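Local structure of LPXTG cell wall surface protein (Streptococcus gordonii, 7AVK) at residues A[42-47]-A[59-64]; A[20-25]-A[77-82]. The protein is a wall-anchored streptococcal surface adhesin whose tandem SHIRT domains, one of which is described here, probably set how far it projects from the cell. One frame throughout, in Å; residues are numbered along the deposited sequence.

In the fold
Contact 2 is buried in the apolar core of a single SHIRT domain and contact 1 runs from that core out to the surface; loops and a short helix lie over one side of the five-stranded mixed sheet. Contact 1 is nested inside the loop closed by contact 2, and their centres are 10 Å apart. They share the sheet: strands 55-61 and 73-82 are neighbours, paired through Lys-59 N to Thr-78 O (2.8 Å) and Ser-60 O to Thr-78 N (3.1 Å). Across the core, Gln-46 O packs on Trp-79 CH2 at 3.4 Å. The isothiocyanate belongs to contact 1; the side chain of Trp-79 in contact 2 is about 10 Å from a bound isothiocyanate.

Contact 1. Residues A[42-47]-A[59-64]; sequences TQPSQT and KSYDKT. With IS8 (isothiocyanate), chain C.
Tyr-61, the last residue of strand 55-61, reaches across to the loop 42-47 and ends in a hydrogen bond to the backbone of Thr-42. Its CB lies 3.7 Å from the sulfur of the isothiocyanate. CG is turned anti to the carbonyl carbon (chi1 -68°), which directs the ring toward the loop. Along the ring, CD2 passes 4.0 Å from the sulfur, which sits in the ring plane at the edge. CE2 and CZ both lie 3.3 Å from Thr-42 O, and CE2 also comes within 4.1 Å of Pro-44 CD, an apolar touch in which the two side chains approach from opposite directions. At the tip, Tyr-61 OH donates to Thr-42 O over 2.7 Å, and the C=O...O angle of 173° places the donor nearly along the C=O axis. A tyrosine suits this place because its ring can lie among apolar groups while its hydroxyl satisfies a carbonyl of an irregular loop. Proline is equally apt: its compact ring offers CG and CD beside the hydroxyl and brings no backbone N-H needing an acceptor in a buried spot.

Gln-43, just before Pro-44, turns outward from the contact. A bend at chi2 (-69°) folds its amide round so that OE1 lies 3.1 Å from the isothiocyanate nitrogen, which as modelled is the hydrogen-bond donor. Around the same small group, Tyr-61 N approaches the sulfur and the methyl CG2 of Thr-64 packs on it, while Ser-60 and Phe-58 complete the pocket. On the core side, Phe-9 and Phe-75 pack against the Tyr-61 ring, and Phe-58 meets it edge-to-face. Thus the loop between strands 38-39 and 48-50 is tied to the end of strand 55-61 in a SHIRT domain of the ubiquitin clan, beside a small site occupied by isothiocyanate in this crystal.

Contact 2. Residues A[20-25]-A[77-82]; sequences QEVKAL and GTWEFT
Val-22 sets one methyl on the indole of Trp-79. CG1 stands 3.5 Å from the centroid of the five-membered ring and only 8° off its normal, a CH-pi contact made squarely over the face. The nearest ring atoms are those of the fusion bond, with CE2 3.6 Å from Val-22 CG1. A few residues on, Leu-25 brings CD1 to the far end of the indole, 3.7 Å from Trp-79 CH2, and its side chain crosses that of the tryptophan at about a right angle. One methyl thus covers the five-membered ring while another meets the six-membered ring.

Behind these first contacts, torsions and backbone decide where the methyls go. In Val-22, CG1 is anti to the backbone N (chi1 171°), and this is the branch that reaches the ring. The short helix 20-23 carries Ala-24 N to Gln-20 O at 2.9 Å, and Leu-25 N bonds to Val-22 O at 2.9 Å, a tight turn that presents Val-22 and Leu-25 together toward the sheet. On the strand, Trp-79 has its backbone held by Val-10 of the neighbouring strand 3-11. Farther out, Phe-9 meets the indole edge-to-face, Phe-58 also packs on it, and Val-49 lies against Val-22 and Leu-25.

Tryptophan suits this place because its large indole offers a face to Val-22 and its far end to Leu-25, and branched aliphatic residues suit the helix and the turn that follows because they offer methyls without polar atoms to satisfy. The chemistry across this buried contact is therefore dispersion and CH-pi attraction joining segment 20-25 to strand 73-82, its hold resting on close fit and exclusion of water.

Contact 1. Residues A[42-47]-A[59-64]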
loop_
_atom_site.group_PDB
_atom_site.type_symbol
_atom_site.label_atom_id
_atom_site.label_comp_id
_atom_site.label_asym_id
_atom_site.label_seq_id
_atom_site.Cartn_x
_atom_site.Cartn_y
_atom_site.Cartn_z
ATOM N N THR A 42 4.674 0.424 -5.082
ATOM C CA THR A 42 4.292 1.633 -5.779
ATOM C C THR A 42 3.818 2.679 -4.784
ATOM O O THR A 42 2.991 2.395 -3.924
ATOM C CB THR A 42 3.172 1.304 -6.769
ATOM O OG1 THR A 42 3.622 0.270 -7.644
ATOM C CG2 THR A 42 2.699 2.524 -7.537
ATOM N N GLN A 43 4.310 3.910 -4.922
ATOM C CA GLN A 43 3.836 4.988 -4.083
ATOM C C GLN A 43 2.384 5.306 -4.405
ATOM O O GLN A 43 2.020 5.403 -5.594
ATOM C CB GLN A 43 4.661 6.249 -4.264
ATOM C CG GLN A 43 6.071 6.159 -3.708
ATOM C CD GLN A 43 6.015 6.112 -2.223
ATOM O OE1 GLN A 43 6.542 5.154 -1.569
ATOM N NE2 GLN A 43 5.431 7.145 -1.622
ATOM N N PRO A 44 1.536 5.563 -3.415
ATOM C CA PRO A 44 0.220 6.161 -3.715
ATOM C C PRO A 44 0.440 7.476 -4.454
ATOM O O PRO A 44 1.348 8.232 -4.110
ATOM C CB PRO A 44 -0.422 6.371 -2.331
ATOM C CG PRO A 44 0.410 5.369 -1.414
ATOM C CD PRO A 44 1.774 5.423 -1.976
ATOM N N SER A 45 -0.426 7.791 -5.417
ATOM C CA SER A 45 -0.241 8.977 -6.292
ATOM C C SER A 45 -0.398 10.255 -5.472
ATOM O O SER A 45 0.135 11.283 -5.870
ATOM C CB SER A 45 -1.160 8.939 -7.455
ATOM O OG SER A 45 -2.502 8.973 -7.032
ATOM N N GLN A 46 -1.179 10.197 -4.404
ATOM C CA GLN A 46 -1.309 11.271 -3.407
ATOM C C GLN A 46 -0.978 10.648 -2.049
ATOM O O GLN A 46 -1.361 9.503 -1.815
ATOM C CB GLN A 46 -2.716 11.866 -3.396
ATOM C CG GLN A 46 -3.160 12.381 -4.749
ATOM C CD GLN A 46 -2.326 13.543 -5.235
ATOM O OE1 GLN A 46 -1.710 14.264 -4.462
ATOM N NE2 GLN A 46 -2.262 13.697 -6.546
ATOM N N THR A 47 -0.295 11.362 -1.174
ATOM C CA THR A 47 0.057 10.835 0.160
ATOM C C THR A 47 -0.682 11.581 1.259
ATOM O O THR A 47 -0.422 11.301 2.417
ATOM C CB THR A 47 1.572 10.822 0.345
ATOM O OG1 THR A 47 2.010 12.155 0.096
ATOM C CG2 THR A 47 2.243 9.833 -0.577
ATOM N N LYS A 59 1.648 6.931 5.833
ATOM C CA LYS A 59 2.900 6.764 6.640
ATOM C C LYS A 59 4.080 6.054 5.825
ATOM O O LYS A 59 5.145 6.642 5.364
ATOM C CB LYS A 59 2.567 5.995 7.924
ATOM C CG LYS A 59 3.718 5.765 8.893
ATOM C CD LYS A 59 3.241 5.326 10.261
ATOM C CE LYS A 59 4.340 4.749 11.126
ATOM N NZ LYS A 59 3.941 4.679 12.553
ATOM N N SER A 60 3.818 4.805 5.485
ATOM C CA SER A 60 4.802 3.961 4.783
ATOM C C SER A 60 4.180 2.613 4.499
ATOM O O SER A 60 3.135 2.273 5.043
ATOM C CB SER A 60 6.062 3.703 5.652
ATOM O OG SER A 60 5.664 3.167 6.885
ATOM N N TYR A 61 4.856 1.880 3.653
ATOM C CA TYR A 61 4.659 0.463 3.571
ATOM C C TYR A 61 5.478 -0.256 4.651
ATOM O O TYR A 61 6.477 0.271 5.182
ATOM C CB TYR A 61 5.059 -0.064 2.184
ATOM C CG TYR A 61 4.105 0.434 1.096
ATOM C CD1 TYR A 61 2.855 -0.160 0.944
ATOM C CD2 TYR A 61 4.435 1.467 0.258
ATOM C CE1 TYR A 61 1.967 0.252 -0.026
ATOM C CE2 TYR A 61 3.565 1.906 -0.733
ATOM C CZ TYR A 61 2.332 1.288 -0.881
ATOM O OH TYR A 61 1.421 1.700 -1.830
ATOM N N ASP A 62 5.067 -1.504 4.932
ATOM C CA ASP A 62 5.644 -2.400 5.954
ATOM C C ASP A 62 7.072 -2.792 5.630
ATOM O O ASP A 62 7.850 -3.108 6.504
ATOM C CB ASP A 62 4.759 -3.679 6.060
ATOM C CG ASP A 62 4.813 -4.636 4.797
ATOM O OD1 ASP A 62 4.642 -4.212 3.629
ATOM O OD2 ASP A 62 5.150 -5.841 5.017
ATOM N N LYS A 63 7.366 -2.876 4.347
ATOM C CA LYS A 63 8.669 -3.207 3.790
ATOM C C LYS A 63 8.987 -2.196 2.745
ATOM O O LYS A 63 8.114 -1.692 2.057
ATOM C CB LYS A 63 8.555 -4.603 3.121
ATOM C CG LYS A 63 8.231 -5.757 4.038
ATOM C CD LYS A 63 7.964 -7.060 3.258
ATOM C CE LYS A 63 6.721 -7.023 2.415
ATOM N NZ LYS A 63 5.866 -8.135 2.659
ATOM N N THR A 64 10.282 -1.901 2.578
ATOM C CA THR A 64 10.743 -1.096 1.462
ATOM C C THR A 64 11.015 -1.933 0.218
ATOM O O THR A 64 11.064 -1.377 -0.886
ATOM C CB THR A 64 11.953 -0.286 1.881
ATOM O OG1 THR A 64 12.873 -1.090 2.618
ATOM C CG2 THR A 64 11.512 0.928 2.694
HETATM S S IS8 C . 7.867 2.366 2.019
HETATM C C IS8 C . 7.398 3.790 1.739
HETATM N N IS8 C . 6.823 4.914 1.509
#

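Contact 2. Residues A[20-25]-A[77-82]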
loop_
_atom_site.group_PDB
_atom_site.type_symbol
_atom_site.label_atom_id
_atom_site.label_comp_id
_atom_site.label_asym_id
_atom_site.label_seq_id
_atom_site.Cartn_x
_atom_site.Cartn_y
_atom_site.Cartn_z
ATOM N N GLN A 20 -13.426 5.650 0.960
ATOM C CA GLN A 20 -13.218 5.371 -0.453
ATOM C C GLN A 20 -12.160 6.272 -1.072
ATOM O O GLN A 20 -11.425 5.820 -1.934
ATOM C CB GLN A 20 -14.553 5.469 -1.209
ATOM C CG GLN A 20 -14.390 5.179 -2.709
ATOM C CD GLN A 20 -13.969 6.381 -3.546
ATOM O OE1 GLN A 20 -14.108 7.521 -3.167
ATOM N NE2 GLN A 20 -13.464 6.107 -4.749
ATOM N N GLU A 21 -12.062 7.537 -0.667
ATOM C CA GLU A 21 -11.101 8.419 -1.314
ATOM C C GLU A 21 -9.668 7.942 -1.103
ATOM O O GLU A 21 -8.807 8.142 -1.964
ATOM C CB GLU A 21 -11.311 9.881 -0.865
ATOM C CG GLU A 21 -10.531 10.884 -1.611
ATOM C CD GLU A 21 -10.917 12.320 -1.216
ATOM O OE1 GLU A 21 -11.907 12.495 -0.463
ATOM O OE2 GLU A 21 -10.231 13.265 -1.669
ATOM N N VAL A 22 -9.402 7.308 0.043
ATOM C CA VAL A 22 -8.090 6.714 0.291
ATOM C C VAL A 22 -7.959 5.372 -0.418
ATOM O O VAL A 22 -6.926 5.090 -1.058
ATOM C CB VAL A 22 -7.806 6.574 1.792
ATOM C CG1 VAL A 22 -6.541 5.745 2.013
ATOM C CG2 VAL A 22 -7.709 7.939 2.479
ATOM N N LYS A 23 -8.992 4.525 -0.315
ATOM C CA LYS A 23 -8.940 3.225 -0.974
ATOM C C LYS A 23 -8.653 3.366 -2.471
ATOM O O LYS A 23 -7.950 2.533 -3.052
ATOM C CB LYS A 23 -10.228 2.426 -0.753
ATOM C CG LYS A 23 -10.542 2.101 0.684
ATOM C CD LYS A 23 -12.105 1.591 0.742
ATOM C CE LYS A 23 -12.418 1.120 2.108
ATOM N NZ LYS A 23 -13.864 0.818 2.151
ATOM N N ALA A 24 -9.203 4.412 -3.104
ATOM C CA ALA A 24 -9.038 4.604 -4.530
ATOM C C ALA A 24 -7.588 4.884 -4.938
ATOM O O ALA A 24 -7.273 4.830 -6.138
ATOM C CB ALA A 24 -9.922 5.755 -4.981
ATOM N N LEU A 25 -6.722 5.201 -3.979
ATOM C CA LEU A 25 -5.313 5.408 -4.249
ATOM C C LEU A 25 -4.501 4.115 -4.235
ATOM O O LEU A 25 -3.285 4.141 -4.423
ATOM C CB LEU A 25 -4.737 6.435 -3.265
ATOM C CG LEU A 25 -5.366 7.802 -3.351
ATOM C CD1 LEU A 25 -4.960 8.658 -2.133
ATOM C CD2 LEU A 25 -5.021 8.479 -4.667
ATOM N N GLY A 77 0.356 -0.876 3.234
ATOM C CA GLY A 77 0.578 0.542 3.444
ATOM C C GLY A 77 -0.378 1.074 4.504
ATOM O O GLY A 77 -1.570 0.835 4.438
ATOM N N THR A 78 0.130 1.865 5.476
ATOM C CA THR A 78 -0.617 2.363 6.600
ATOM C C THR A 78 -0.889 3.851 6.394
ATOM O O THR A 78 0.058 4.611 6.076
ATOM C CB THR A 78 0.177 2.168 7.887
ATOM O OG1 THR A 78 0.336 0.766 8.097
ATOM C CG2 THR A 78 -0.518 2.775 9.077
ATOM N N TRP A 79 -2.153 4.222 6.606
ATOM C CA TRP A 79 -2.592 5.632 6.566
ATOM C C TRP A 79 -2.896 5.994 8.009
ATOM O O TRP A 79 -3.516 5.237 8.639
ATOM C CB TRP A 79 -3.767 5.806 5.621
ATOM C CG TRP A 79 -3.430 5.642 4.178
ATOM C CD1 TRP A 79 -3.237 4.475 3.503
ATOM C CD2 TRP A 79 -3.283 6.702 3.219
ATOM N NE1 TRP A 79 -2.981 4.741 2.188
ATOM C CE2 TRP A 79 -3.005 6.094 1.981
ATOM C CE3 TRP A 79 -3.375 8.094 3.284
ATOM C CZ2 TRP A 79 -2.795 6.836 0.821
ATOM C CZ3 TRP A 79 -3.177 8.828 2.141
ATOM C CH2 TRP A 79 -2.889 8.204 0.929
ATOM N N GLU A 80 -2.634 7.211 8.419
ATOM C CA GLU A 80 -2.976 7.699 9.771
ATOM C C GLU A 80 -4.013 8.809 9.638
ATOM O O GLU A 80 -3.860 9.616 8.827
ATOM C CB GLU A 80 -1.740 8.229 10.487
ATOM C CG GLU A 80 -0.579 7.252 10.565
ATOM C CD GLU A 80 -0.736 6.103 11.543
ATOM O OE1 GLU A 80 -1.720 6.090 12.295
ATOM O OE2 GLU A 80 0.140 5.229 11.549
ATOM N N PHE A 81 -4.979 8.890 10.508
ATOM C CA PHE A 81 -6.008 9.930 10.511
ATOM C C PHE A 81 -5.784 10.906 11.658
ATOM O O PHE A 81 -5.516 10.480 12.789
ATOM C CB PHE A 81 -7.400 9.316 10.690
ATOM C CG PHE A 81 -8.510 10.296 10.667
ATOM C CD1 PHE A 81 -8.893 10.911 9.477
ATOM C CD2 PHE A 81 -9.186 10.607 11.841
ATOM C CE1 PHE A 81 -9.934 11.821 9.451
ATOM C CE2 PHE A 81 -10.250 11.511 11.814
ATOM C CZ PHE A 81 -10.609 12.121 10.603
ATOM N N THR A 82 -5.873 12.195 11.369
ATOM C CA THR A 82 -5.840 13.236 12.390
ATOM C C THR A 82 -7.059 14.125 12.203
ATOM O O THR A 82 -7.290 14.630 11.106
ATOM C CB THR A 82 -4.560 14.066 12.273
ATOM O OG1 THR A 82 -4.604 14.821 11.060
ATOM C CG2 THR A 82 -3.332 13.183 12.257
#